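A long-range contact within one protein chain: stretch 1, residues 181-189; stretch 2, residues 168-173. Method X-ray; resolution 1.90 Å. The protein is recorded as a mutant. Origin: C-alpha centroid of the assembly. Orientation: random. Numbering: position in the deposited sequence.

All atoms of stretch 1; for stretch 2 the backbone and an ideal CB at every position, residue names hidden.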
# COMPACT_ATOMS: atom_id res chain seq x y z
N LYS A 181 -5.00 -9.03 -14.67
CA LYS A 181 -4.03 -8.90 -13.59
C LYS A 181 -4.58 -9.08 -12.18
O LYS A 181 -3.98 -9.77 -11.35
CB LYS A 181 -3.33 -7.54 -13.67
CG LYS A 181 -2.61 -7.27 -14.98
CD LYS A 181 -2.05 -5.86 -15.03
CE LYS A 181 -1.51 -5.52 -16.42
NZ LYS A 181 -0.33 -6.36 -16.78
N TYR A 182 -5.73 -8.45 -11.91
CA TYR A 182 -6.33 -8.49 -10.58
C TYR A 182 -7.58 -9.34 -10.41
O TYR A 182 -8.11 -9.42 -9.30
CB TYR A 182 -6.62 -7.05 -10.13
CG TYR A 182 -5.37 -6.22 -10.08
CD1 TYR A 182 -4.47 -6.34 -9.02
CD2 TYR A 182 -5.04 -5.35 -11.13
CE1 TYR A 182 -3.28 -5.63 -8.99
CE2 TYR A 182 -3.84 -4.62 -11.11
CZ TYR A 182 -2.97 -4.77 -10.04
OH TYR A 182 -1.78 -4.09 -10.00
N LEU A 183 -8.04 -9.96 -11.49
CA LEU A 183 -9.23 -10.79 -11.45
C LEU A 183 -10.39 -10.08 -10.73
O LEU A 183 -11.03 -10.64 -9.83
CB LEU A 183 -8.91 -12.13 -10.77
CG LEU A 183 -7.86 -12.98 -11.52
CD1 LEU A 183 -7.53 -14.23 -10.72
CD2 LEU A 183 -8.40 -13.35 -12.91
N ALA A 184 -10.64 -8.84 -11.14
CA ALA A 184 -11.71 -8.03 -10.56
C ALA A 184 -12.18 -7.00 -11.58
O ALA A 184 -11.41 -6.59 -12.45
CB ALA A 184 -11.20 -7.33 -9.29
N VAL A 185 -13.45 -6.60 -11.46
CA VAL A 185 -14.06 -5.61 -12.34
C VAL A 185 -13.92 -4.24 -11.66
O VAL A 185 -14.53 -3.99 -10.61
CB VAL A 185 -15.57 -5.92 -12.57
CG1 VAL A 185 -16.18 -4.90 -13.51
CG2 VAL A 185 -15.73 -7.33 -13.14
N PRO A 186 -13.12 -3.33 -12.24
CA PRO A 186 -12.91 -2.00 -11.68
C PRO A 186 -14.05 -1.01 -11.89
O PRO A 186 -14.85 -1.15 -12.82
CB PRO A 186 -11.62 -1.56 -12.36
CG PRO A 186 -11.81 -2.09 -13.75
CD PRO A 186 -12.38 -3.49 -13.51
N LEU A 187 -14.09 -0.00 -11.03
CA LEU A 187 -15.10 1.05 -11.11
C LEU A 187 -14.41 2.38 -11.36
O LEU A 187 -13.61 2.84 -10.55
CB LEU A 187 -15.90 1.14 -9.80
CG LEU A 187 -16.84 2.35 -9.70
CD1 LEU A 187 -17.88 2.30 -10.81
CD2 LEU A 187 -17.52 2.35 -8.33
N ARG A 188 -14.69 3.01 -12.50
CA ARG A 188 -14.07 4.29 -12.78
C ARG A 188 -14.87 5.44 -12.16
O ARG A 188 -15.98 5.23 -11.67
CB ARG A 188 -13.92 4.49 -14.30
CG ARG A 188 -15.07 4.01 -15.16
CD ARG A 188 -16.25 4.96 -15.14
NE ARG A 188 -17.25 4.62 -14.13
CZ ARG A 188 -18.32 5.37 -13.86
NH1 ARG A 188 -19.18 4.98 -12.92
NH2 ARG A 188 -18.52 6.51 -14.51
N GLY A 189 -14.30 6.63 -12.15
CA GLY A 189 -14.99 7.76 -11.57
C GLY A 189 -14.40 8.23 -10.25
O GLY A 189 -13.28 7.86 -9.90
N UNK A 168 -3.89 2.47 -14.15
CA UNK A 168 -4.80 2.45 -15.29
C UNK A 168 -5.80 1.31 -15.15
O UNK A 168 -7.00 1.49 -15.38
CB UNK A 168 -4.02 2.32 -16.60
N UNK A 169 -5.33 0.10 -14.79
CA UNK A 169 -6.29 -0.99 -14.65
C UNK A 169 -7.07 -0.91 -13.34
O UNK A 169 -8.26 -1.21 -13.29
CB UNK A 169 -5.57 -2.34 -14.74
N UNK A 170 -6.40 -0.46 -12.27
CA UNK A 170 -7.06 -0.36 -10.97
C UNK A 170 -8.09 0.76 -10.89
O UNK A 170 -9.01 0.72 -10.06
CB UNK A 170 -6.01 -0.15 -9.88
N UNK A 171 -7.96 1.77 -11.74
CA UNK A 171 -8.91 2.88 -11.73
C UNK A 171 -10.00 2.75 -12.77
O UNK A 171 -10.81 3.66 -12.94
CB UNK A 171 -8.17 4.20 -11.95
N UNK A 172 -10.01 1.63 -13.49
CA UNK A 172 -11.04 1.41 -14.49
C UNK A 172 -10.78 1.86 -15.91
O UNK A 172 -11.58 1.57 -16.79
CB UNK A 172 -12.32 2.10 -14.01
N UNK A 173 -9.67 2.56 -16.16
CA UNK A 173 -9.37 3.01 -17.52
C UNK A 173 -9.11 1.82 -18.45
O UNK A 173 -9.55 1.82 -19.60
CB UNK A 173 -8.16 3.95 -17.51

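Position 168 lies beyond the reach of stretch 1, and no atom of that stretch comes within 5.5 Å of its ideal CB. Its backbone angles, -63/-46, are helical and would admit most residues, so this contact gives little ground for choosing among them. The deposited residue is Ala168, a small side chain that takes no part in the contact.

At position 169 the CA-to-CB bond points toward stretch 1. The ideal CB is 4.6 Å from Tyr182 CE2 and 5.0 Å from Lys181 CD, so what is offered is the rim of an aromatic ring and the aliphatic stem of a lysine. A compact apolar side chain, such as alanine, valine or proline, would suit this place, and a phi of -78° is compatible with proline. Pro169 is found here. Its CG lies 4.1 Å from Tyr182 CE2, at the edge of the ring and near its plane. Its carbonyl contributes as well: Pro169 O packs 3.5 Å from Pro186 CB, and within its own stretch it accepts a weak hydrogen bond from the backbone N of 172.

The CB of position 170 leaves sideways, 5.1 Å from Tyr182 CE2. Alanine would stop short of the ring, whereas a longer apolar chain, leucine, isoleucine or methionine, could turn its end onto the aromatic surface. The deposited Leu170, with chi1 m and chi2 t, does this. Its CD2 sits 3.6 Å from the centroid of the Tyr182 ring and only 14° off the normal, a CH-pi contact over one face; the closest atoms are Leu170 CD2 and Tyr182 CD2, at 3.5 Å. The main chain is joined through water 1, which donates to Leu170 O at 2.8 Å and accepts from Leu187 N at 2.9 Å.

Position 171 directs its CB away, so many side chains could be accommodated as far as stretch 1 is concerned, and it is the backbone that makes the contact. Cys171 is found, its SG playing no part here. Cys171 O meets Arg188 CA at 3.3 Å in a CA-H...O contact, and it also accepts from water 2 at 3.0 Å, which in turn accepts from Gly189 N at 3.1 Å.

Position 172 is the most restrictive. Its phi/psi of 91/-7 would jam a CB against the preceding carbonyl O, and the ideal CB, pointing toward stretch 1, would lie 2.9 Å from Arg188 CB, a clash, and 3.4 Å from Leu187 C. Both arguments call for glycine, and Gly172 is the residue. Its positive phi ends the helix in a Schellman motif, and the bare CA allows close packing, with Gly172 CA 3.7 Å from Pro186 CG and 4.2 Å from Arg188 CB. The weak bond from Gly172 N to Pro169 O measures 3.3 Å.

At position 173 the CB points away and meets nothing of stretch 1, so many residues would serve. Ala173 occupies it without touching the other stretch.

Stretch 2, residues 168-173: APLCGA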
# COMPACT_ATOMS: atom_id res chain seq x y z
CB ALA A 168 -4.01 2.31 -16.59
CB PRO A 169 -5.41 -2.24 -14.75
CG PRO A 169 -4.14 -1.79 -14.10
CD PRO A 169 -3.95 -0.39 -14.67
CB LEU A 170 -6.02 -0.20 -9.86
CG LEU A 170 -5.16 -1.44 -9.60
CD1 LEU A 170 -4.11 -1.14 -8.56
CD2 LEU A 170 -6.06 -2.59 -9.15
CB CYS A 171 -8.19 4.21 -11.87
SG CYS A 171 -7.84 4.96 -10.28
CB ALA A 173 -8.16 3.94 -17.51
O HOH W 1 -11.76 0.89 -9.57
O HOH W 2 -11.47 6.57 -13.35
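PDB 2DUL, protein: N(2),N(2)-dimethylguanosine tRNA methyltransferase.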